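Local structure of Amy13K (Eubacterium rectale DSM 17629, 6B3P) at residues 15-20 and 57-62; 135-140 and 168-173. The protein probably anchors a surface-attached alpha-amylase to starch, this fragment carrying two family 26 carbohydrate-binding modules that each bind malto-oligosaccharide. All blocks are in the same frame, centred on the assembly; numbering follows the deposited sequence.

Contact 1: 15-20 and 57-62; sequences VAAYIY and YSLILN. With GLC (alpha-D-glucopyranose), chain C; GLC (alpha-D-glucopyranose), chain B.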
loop_
_atom_site.group_PDB
_atom_site.type_symbol
_atom_site.label_atom_id
_atom_site.label_comp_id
_atom_site.label_asym_id
_atom_site.label_seq_id
_atom_site.Cartn_x
_atom_site.Cartn_y
_atom_site.Cartn_z
ATOM N N VAL A 15 -18.216 -1.285 -4.701
ATOM C CA VAL A 15 -17.734 -2.401 -5.498
ATOM C C VAL A 15 -16.744 -3.254 -4.717
ATOM O O VAL A 15 -16.140 -2.796 -3.746
ATOM C CB VAL A 15 -17.062 -1.909 -6.795
ATOM C CG1 VAL A 15 -18.106 -1.342 -7.746
ATOM C CG2 VAL A 15 -15.988 -0.873 -6.481
ATOM N N ALA A 16 -16.583 -4.497 -5.158
ATOM C CA ALA A 16 -15.701 -5.445 -4.494
ATOM C C ALA A 16 -15.033 -6.356 -5.516
ATOM O O ALA A 16 -15.488 -6.469 -6.658
ATOM C CB ALA A 16 -16.477 -6.268 -3.471
ATOM N N ALA A 17 -13.945 -6.989 -5.092
ATOM C CA ALA A 17 -13.220 -7.945 -5.919
ATOM C C ALA A 17 -13.319 -9.335 -5.301
ATOM O O ALA A 17 -12.888 -9.548 -4.165
ATOM C CB ALA A 17 -11.761 -7.526 -6.071
ATOM N N TYR A 18 -13.896 -10.269 -6.051
ATOM C CA TYR A 18 -13.972 -11.664 -5.639
ATOM C C TYR A 18 -12.915 -12.461 -6.390
ATOM O O TYR A 18 -12.867 -12.444 -7.621
ATOM C CB TYR A 18 -15.366 -12.237 -5.897
ATOM C CG TYR A 18 -15.512 -13.692 -5.517
ATOM C CD1 TYR A 18 -15.552 -14.082 -4.186
ATOM C CD2 TYR A 18 -15.623 -14.674 -6.489
ATOM C CE1 TYR A 18 -15.690 -15.410 -3.834
ATOM C CE2 TYR A 18 -15.759 -16.005 -6.149
ATOM C CZ TYR A 18 -15.792 -16.367 -4.821
ATOM O OH TYR A 18 -15.931 -17.691 -4.477
ATOM N N ILE A 19 -12.068 -13.152 -5.635
ATOM C CA ILE A 19 -10.937 -13.879 -6.195
ATOM C C ILE A 19 -11.045 -15.341 -5.792
ATOM O O ILE A 19 -11.342 -15.642 -4.636
ATOM C CB ILE A 19 -9.594 -13.282 -5.714
ATOM C CG1 ILE A 19 -9.470 -11.831 -6.191
ATOM C CG2 ILE A 19 -8.408 -14.117 -6.211
ATOM C CD1 ILE A 19 -8.362 -11.050 -5.521
ATOM N N TYR A 20 -10.820 -16.250 -6.736
ATOM C CA TYR A 20 -10.981 -17.669 -6.436
ATOM C C TYR A 20 -10.113 -18.609 -7.266
ATOM O O TYR A 20 -9.772 -18.320 -8.416
ATOM C CB TYR A 20 -12.449 -18.074 -6.606
ATOM C CG TYR A 20 -12.946 -18.080 -8.039
ATOM C CD1 TYR A 20 -12.830 -19.215 -8.834
ATOM C CD2 TYR A 20 -13.547 -16.958 -8.592
ATOM C CE1 TYR A 20 -13.291 -19.229 -10.134
ATOM C CE2 TYR A 20 -14.011 -16.963 -9.895
ATOM C CZ TYR A 20 -13.882 -18.104 -10.662
ATOM O OH TYR A 20 -14.334 -18.135 -11.964
ATOM N N TYR A 57 -5.266 -17.238 -10.453
ATOM C CA TYR A 57 -6.601 -17.058 -9.892
ATOM C C TYR A 57 -7.544 -16.453 -10.917
ATOM O O TYR A 57 -7.119 -15.985 -11.973
ATOM C CB TYR A 57 -6.562 -16.162 -8.652
ATOM C CG TYR A 57 -5.780 -16.744 -7.498
ATOM C CD1 TYR A 57 -4.401 -16.609 -7.436
ATOM C CD2 TYR A 57 -6.418 -17.424 -6.470
ATOM C CE1 TYR A 57 -3.677 -17.139 -6.388
ATOM C CE2 TYR A 57 -5.699 -17.957 -5.411
ATOM C CZ TYR A 57 -4.328 -17.810 -5.379
ATOM O OH TYR A 57 -3.600 -18.333 -4.335
ATOM N N SER A 58 -8.830 -16.484 -10.589
ATOM C CA SER A 58 -9.853 -15.794 -11.360
ATOM C C SER A 58 -10.364 -14.612 -10.558
ATOM O O SER A 58 -10.439 -14.681 -9.332
ATOM C CB SER A 58 -11.003 -16.737 -11.705
ATOM O OG SER A 58 -10.563 -17.776 -12.556
ATOM N N LEU A 59 -10.714 -13.536 -11.258
ATOM C CA LEU A 59 -11.232 -12.326 -10.633
ATOM C C LEU A 59 -12.633 -12.021 -11.148
ATOM O O LEU A 59 -12.879 -12.046 -12.353
ATOM C CB LEU A 59 -10.301 -11.139 -10.905
ATOM C CG LEU A 59 -10.862 -9.742 -10.616
ATOM C CD1 LEU A 59 -11.019 -9.507 -9.119
ATOM C CD2 LEU A 59 -9.989 -8.669 -11.251
ATOM N N ILE A 60 -13.544 -11.737 -10.223
ATOM C CA ILE A 60 -14.861 -11.218 -10.571
ATOM C C ILE A 60 -15.081 -9.888 -9.865
ATOM O O ILE A 60 -15.193 -9.833 -8.640
ATOM C CB ILE A 60 -15.992 -12.197 -10.195
ATOM C CG1 ILE A 60 -15.881 -13.472 -11.033
ATOM C CG2 ILE A 60 -17.363 -11.549 -10.419
ATOM C CD1 ILE A 60 -16.835 -14.575 -10.612
ATOM N N LEU A 61 -15.119 -8.817 -10.651
ATOM C CA LEU A 61 -15.475 -7.500 -10.145
ATOM C C LEU A 61 -16.997 -7.401 -10.067
ATOM O O LEU A 61 -17.701 -7.852 -10.970
ATOM C CB LEU A 61 -14.892 -6.405 -11.040
ATOM C CG LEU A 61 -13.361 -6.337 -11.070
ATOM C CD1 LEU A 61 -12.874 -5.534 -12.267
ATOM C CD2 LEU A 61 -12.829 -5.740 -9.773
ATOM N N ASN A 62 -17.497 -6.816 -8.984
ATOM C CA ASN A 62 -18.931 -6.806 -8.703
ATOM C C ASN A 62 -19.323 -5.573 -7.891
ATOM O O ASN A 62 -18.453 -4.834 -7.434
ATOM C CB ASN A 62 -19.329 -8.088 -7.962
ATOM C CG ASN A 62 -18.632 -8.228 -6.621
ATOM O OD1 ASN A 62 -18.881 -7.454 -5.700
ATOM N ND2 ASN A 62 -17.762 -9.232 -6.501
HETATM C C1 GLC C . -18.090 -17.760 -8.900
HETATM C C2 GLC C . -18.054 -18.195 -10.342
HETATM C C3 GLC C . -18.019 -19.705 -10.475
HETATM C C4 GLC C . -16.938 -20.290 -9.578
HETATM C C5 GLC C . -17.047 -19.740 -8.167
HETATM C C6 GLC C . -15.963 -20.231 -7.212
HETATM O O2 GLC C . -19.159 -17.634 -10.972
HETATM O O3 GLC C . -17.842 -20.079 -11.806
HETATM O O4 GLC C . -17.065 -21.694 -9.611
HETATM O O5 GLC C . -17.013 -18.346 -8.221
HETATM O O6 GLC C . -16.095 -19.761 -5.900
HETATM C C1 GLC B . -22.196 -15.777 -6.297
HETATM C C2 GLC B . -21.741 -15.181 -7.613
HETATM C C3 GLC B . -21.036 -16.260 -8.420
HETATM C C4 GLC B . -19.931 -16.921 -7.620
HETATM C C5 GLC B . -20.459 -17.389 -6.284
HETATM C C6 GLC B . -19.319 -17.975 -5.466
HETATM O O2 GLC B . -22.825 -14.608 -8.308
HETATM O O3 GLC B . -20.494 -15.731 -9.587
HETATM O O4 GLC B . -19.379 -17.988 -8.348
HETATM O O5 GLC B . -21.066 -16.316 -5.634
HETATM O O6 GLC B . -19.659 -18.291 -4.150
HETATM O O HOH W 1 -9.799 -19.766 -10.886
#
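The Tyr20 ring is sandwiched. CB of Ser58 sits over one face, 3.6 Å from the ring centroid and 23° off its normal, a CH-pi contact, while O5 and C6 of the chain C glucose lie over the opposite face, C6 lying 3.7 Å from CD1 of Tyr20. The Tyr18 ring instead meets the same sugar at its edge: O6 lies in the ring plane, 2.5 Å from Tyr18 OH, a short hydrogen bond whose donor could be either oxygen. Different first torsions separate the two rings, Tyr18 having CG anti to the backbone N (chi1 179°) and Tyr20 having it in the crowded position between N and the carbonyl carbon (chi1 70°), which lays its ring over Ser58. CD1 of Ile60 fills in between, 3.8 Å from CE2 of Tyr20 and equally close to C1 of the glucose.

Beneath them, strands 16-20 and 57-62 pair antiparallel, with two backbone hydrogen bonds at each of Ala16-Asn62, Tyr18-Ile60 and Tyr20-Ser58; the Ile60 N to Tyr18 O bond is the shortest, 2.8 Å and nearly straight. Ala17, Ile19, Leu59 and Leu61 point to the other face of the sheet, where strands 2-8 and 44-50 cover them. Tyr20 OH is held by Asp72, so the ring is fixed at its tip as well as on a face. An alanine in place of Tyr20 would probably weaken sugar binding, since it removes the platform under the glucose and the partner of Ser58 CB. The sugar site thus combines an aromatic face packed against the sugar with a directional hydroxyl contact, as expected for a starch-binding module.

Contact 2: 135-140 and 168-173; sequences EWPGGQ and NNNNGT. With GLC (alpha-D-glucopyranose), chain D; EDO (1,2-ethanediol), chain G.
Trp136 has CG anti to the backbone N (chi1 -171°), and Asn168 holds its CG in the crowded position between N and the carbonyl carbon (chi1 69°); with these torsions the end of the Asn168 amide comes up against the far rim of the indole. The amide of Asn168 lies under the six-membered part of the indole, its plane turned 28° from the ring, and ND2 of Asn168 comes within 3.3 Å of CH2 of Trp136. On the opposite indole face rests the chain D glucose, its O5 3.4 Å from CD2 of Trp136, so the ring is held between amide and sugar. Trp136 NE1 points outward in the indole plane and donates a hydrogen bond to O1 of a 1,2-ethanediol, 3.1 Å away, probably a guest from the crystallisation liquor.

The same ND2 of Asn168 donates to Pro137 O over 3.1 Å, nearly straight and on a carbonyl lone pair, while OD1 of Asn168 accepts from Asn170 N at 2.9 Å, closing an Asx turn. Both ends of the amide are therefore tied, which fixes its rotation beneath the tryptophan. The peptide before Pro137 is cis, and the proline ring crosses obliquely against Asn170 of the facing segment, its CG 3.5 Å from CG of Asn170. Asn168, packed against the indole face opposite the sugar, is thus likely to act as a second-shell residue that steadies the glycan-binding Trp136.

No helix takes part. The segment 135-140 leads into strand 139-141 at one edge of a four-stranded antiparallel sheet, and 168-173 leaves the end of strand 163-168; strand 116-121 runs between them, its Tyr117 touching Pro137, Asn168 and Asn170, and its Tyr119 meeting Trp136 edge-to-face.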
loop_
_atom_site.group_PDB
_atom_site.type_symbol
_atom_site.label_atom_id
_atom_site.label_comp_id
_atom_site.label_asym_id
_atom_site.label_seq_id
_atom_site.Cartn_x
_atom_site.Cartn_y
_atom_site.Cartn_z
ATOM N N GLU A 135 19.446 16.222 5.009
ATOM C CA GLU A 135 20.420 15.437 5.751
ATOM C C GLU A 135 19.823 15.081 7.102
ATOM O O GLU A 135 18.783 15.620 7.481
ATOM C CB GLU A 135 21.726 16.211 5.916
ATOM C CG GLU A 135 22.435 16.491 4.605
ATOM C CD GLU A 135 23.709 17.290 4.789
ATOM O OE1 GLU A 135 24.143 17.464 5.947
ATOM O OE2 GLU A 135 24.277 17.744 3.774
ATOM N N TRP A 136 20.472 14.167 7.818
ATOM C CA TRP A 136 20.021 13.758 9.146
ATOM C C TRP A 136 19.697 14.990 9.998
ATOM O O TRP A 136 20.456 15.959 9.986
ATOM C CB TRP A 136 21.091 12.904 9.827
ATOM C CG TRP A 136 20.624 12.276 11.096
ATOM C CD1 TRP A 136 20.834 12.731 12.364
ATOM C CD2 TRP A 136 19.851 11.077 11.221
ATOM N NE1 TRP A 136 20.243 11.886 13.273
ATOM C CE2 TRP A 136 19.631 10.865 12.596
ATOM C CE3 TRP A 136 19.320 10.165 10.303
ATOM C CZ2 TRP A 136 18.909 9.773 13.075
ATOM C CZ3 TRP A 136 18.602 9.083 10.780
ATOM C CH2 TRP A 136 18.403 8.896 12.155
ATOM N N PRO A 137 18.575 14.968 10.744
ATOM C CA PRO A 137 17.629 13.886 11.044
ATOM C C PRO A 137 16.549 13.670 9.981
ATOM O O PRO A 137 15.627 12.883 10.202
ATOM C CB PRO A 137 16.999 14.359 12.351
ATOM C CG PRO A 137 16.919 15.831 12.177
ATOM C CD PRO A 137 18.146 16.229 11.377
ATOM N N GLY A 138 16.660 14.360 8.851
ATOM C CA GLY A 138 15.657 14.275 7.805
ATOM C C GLY A 138 14.581 15.333 7.963
ATOM O O GLY A 138 14.849 16.431 8.448
ATOM N N GLY A 139 13.360 14.996 7.552
ATOM C CA GLY A 139 12.238 15.915 7.625
ATOM C C GLY A 139 11.290 15.573 8.757
ATOM O O GLY A 139 11.051 14.402 9.041
ATOM N N GLN A 140 10.746 16.600 9.403
ATOM C CA GLN A 140 9.797 16.393 10.491
ATOM C C GLN A 140 8.439 15.993 9.928
ATOM O O GLN A 140 8.005 16.524 8.906
ATOM C CB GLN A 140 9.667 17.653 11.350
ATOM C CG GLN A 140 8.723 17.485 12.530
ATOM C CD GLN A 140 8.697 18.694 13.442
ATOM O OE1 GLN A 140 9.318 19.718 13.157
ATOM N NE2 GLN A 140 7.976 18.580 14.551
ATOM N N ASN A 168 13.055 8.795 13.641
ATOM C CA ASN A 168 13.876 9.220 14.773
ATOM C C ASN A 168 13.331 10.481 15.437
ATOM O O ASN A 168 12.389 11.096 14.935
ATOM C CB ASN A 168 15.321 9.460 14.323
ATOM C CG ASN A 168 15.457 10.667 13.413
ATOM O OD1 ASN A 168 15.521 11.805 13.878
ATOM N ND2 ASN A 168 15.515 10.422 12.111
ATOM N N ASN A 169 13.931 10.858 16.566
ATOM C CA ASN A 169 13.532 12.062 17.294
ATOM C C ASN A 169 14.631 13.121 17.336
ATOM O O ASN A 169 14.505 14.120 18.043
ATOM C CB ASN A 169 13.107 11.703 18.725
ATOM C CG ASN A 169 14.227 11.069 19.538
ATOM O OD1 ASN A 169 15.361 10.943 19.077
ATOM N ND2 ASN A 169 13.904 10.668 20.764
ATOM N N ASN A 170 15.694 12.904 16.565
ATOM C CA ASN A 170 16.846 13.801 16.566
ATOM C C ASN A 170 17.407 13.983 17.973
ATOM O O ASN A 170 17.796 15.087 18.356
ATOM C CB ASN A 170 16.464 15.161 15.979
ATOM C CG ASN A 170 17.674 15.996 15.601
ATOM O OD1 ASN A 170 18.774 15.473 15.425
ATOM N ND2 ASN A 170 17.476 17.304 15.475
ATOM N N ASN A 171 17.441 12.900 18.743
ATOM C CA ASN A 171 17.884 12.972 20.130
ATOM C C ASN A 171 18.257 11.600 20.686
ATOM O O ASN A 171 17.965 11.286 21.840
ATOM C CB ASN A 171 16.790 13.610 20.995
ATOM C CG ASN A 171 17.312 14.117 22.328
ATOM O OD1 ASN A 171 18.487 14.463 22.459
ATOM N ND2 ASN A 171 16.435 14.162 23.327
ATOM N N GLY A 172 18.896 10.784 19.852
ATOM C CA GLY A 172 19.448 9.515 20.293
ATOM C C GLY A 172 18.564 8.298 20.083
ATOM O O GLY A 172 19.008 7.172 20.314
ATOM N N THR A 173 17.325 8.515 19.648
ATOM C CA THR A 173 16.397 7.413 19.405
ATOM C C THR A 173 16.034 7.327 17.925
ATOM O O THR A 173 15.577 8.299 17.327
ATOM C CB THR A 173 15.107 7.556 20.242
ATOM O OG1 THR A 173 15.445 7.687 21.628
ATOM C CG2 THR A 173 14.201 6.340 20.063
HETATM C C1 GLC D . 22.920 9.564 11.286
HETATM C C2 GLC D . 22.170 8.281 11.608
HETATM C C3 GLC D . 22.519 7.172 10.668
HETATM C C4 GLC D . 22.353 7.645 9.257
HETATM C C5 GLC D . 23.158 8.902 9.018
HETATM C C6 GLC D . 22.972 9.436 7.623
HETATM O O1 GLC D . 24.301 9.503 11.651
HETATM O O2 GLC D . 22.457 7.846 12.897
HETATM O O3 GLC D . 21.678 6.060 10.869
HETATM O O4 GLC D . 22.776 6.612 8.400
HETATM O O5 GLC D . 22.743 9.872 9.920
HETATM O O6 GLC D . 23.843 10.486 7.341
HETATM C C1 EDO G . 20.523 11.241 16.578
HETATM O O1 EDO G . 19.904 12.490 16.244
HETATM C C2 EDO G . 19.463 10.151 16.697
HETATM O O2 EDO G . 18.164 10.743 16.822
#

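Contact 1 and contact 2 lie on opposite sides of the chain's centre, with their centres 43 Å apart and their nearest atoms about 33 Å apart. They are in series along the chain: 15-20 and 57-62 both precede 135-140 and 168-173. Each falls in its own family 26 starch-binding range, and they share no sheet, since contact 1 pairs neighbouring strands of a mixed sheet whereas contact 2 joins loops at the ends of strands in a separate antiparallel one. Both carry residues of a glycan pocket occupied by glucose units, so the fragment offers two well-separated sites, consistent with multivalent attachment to starch.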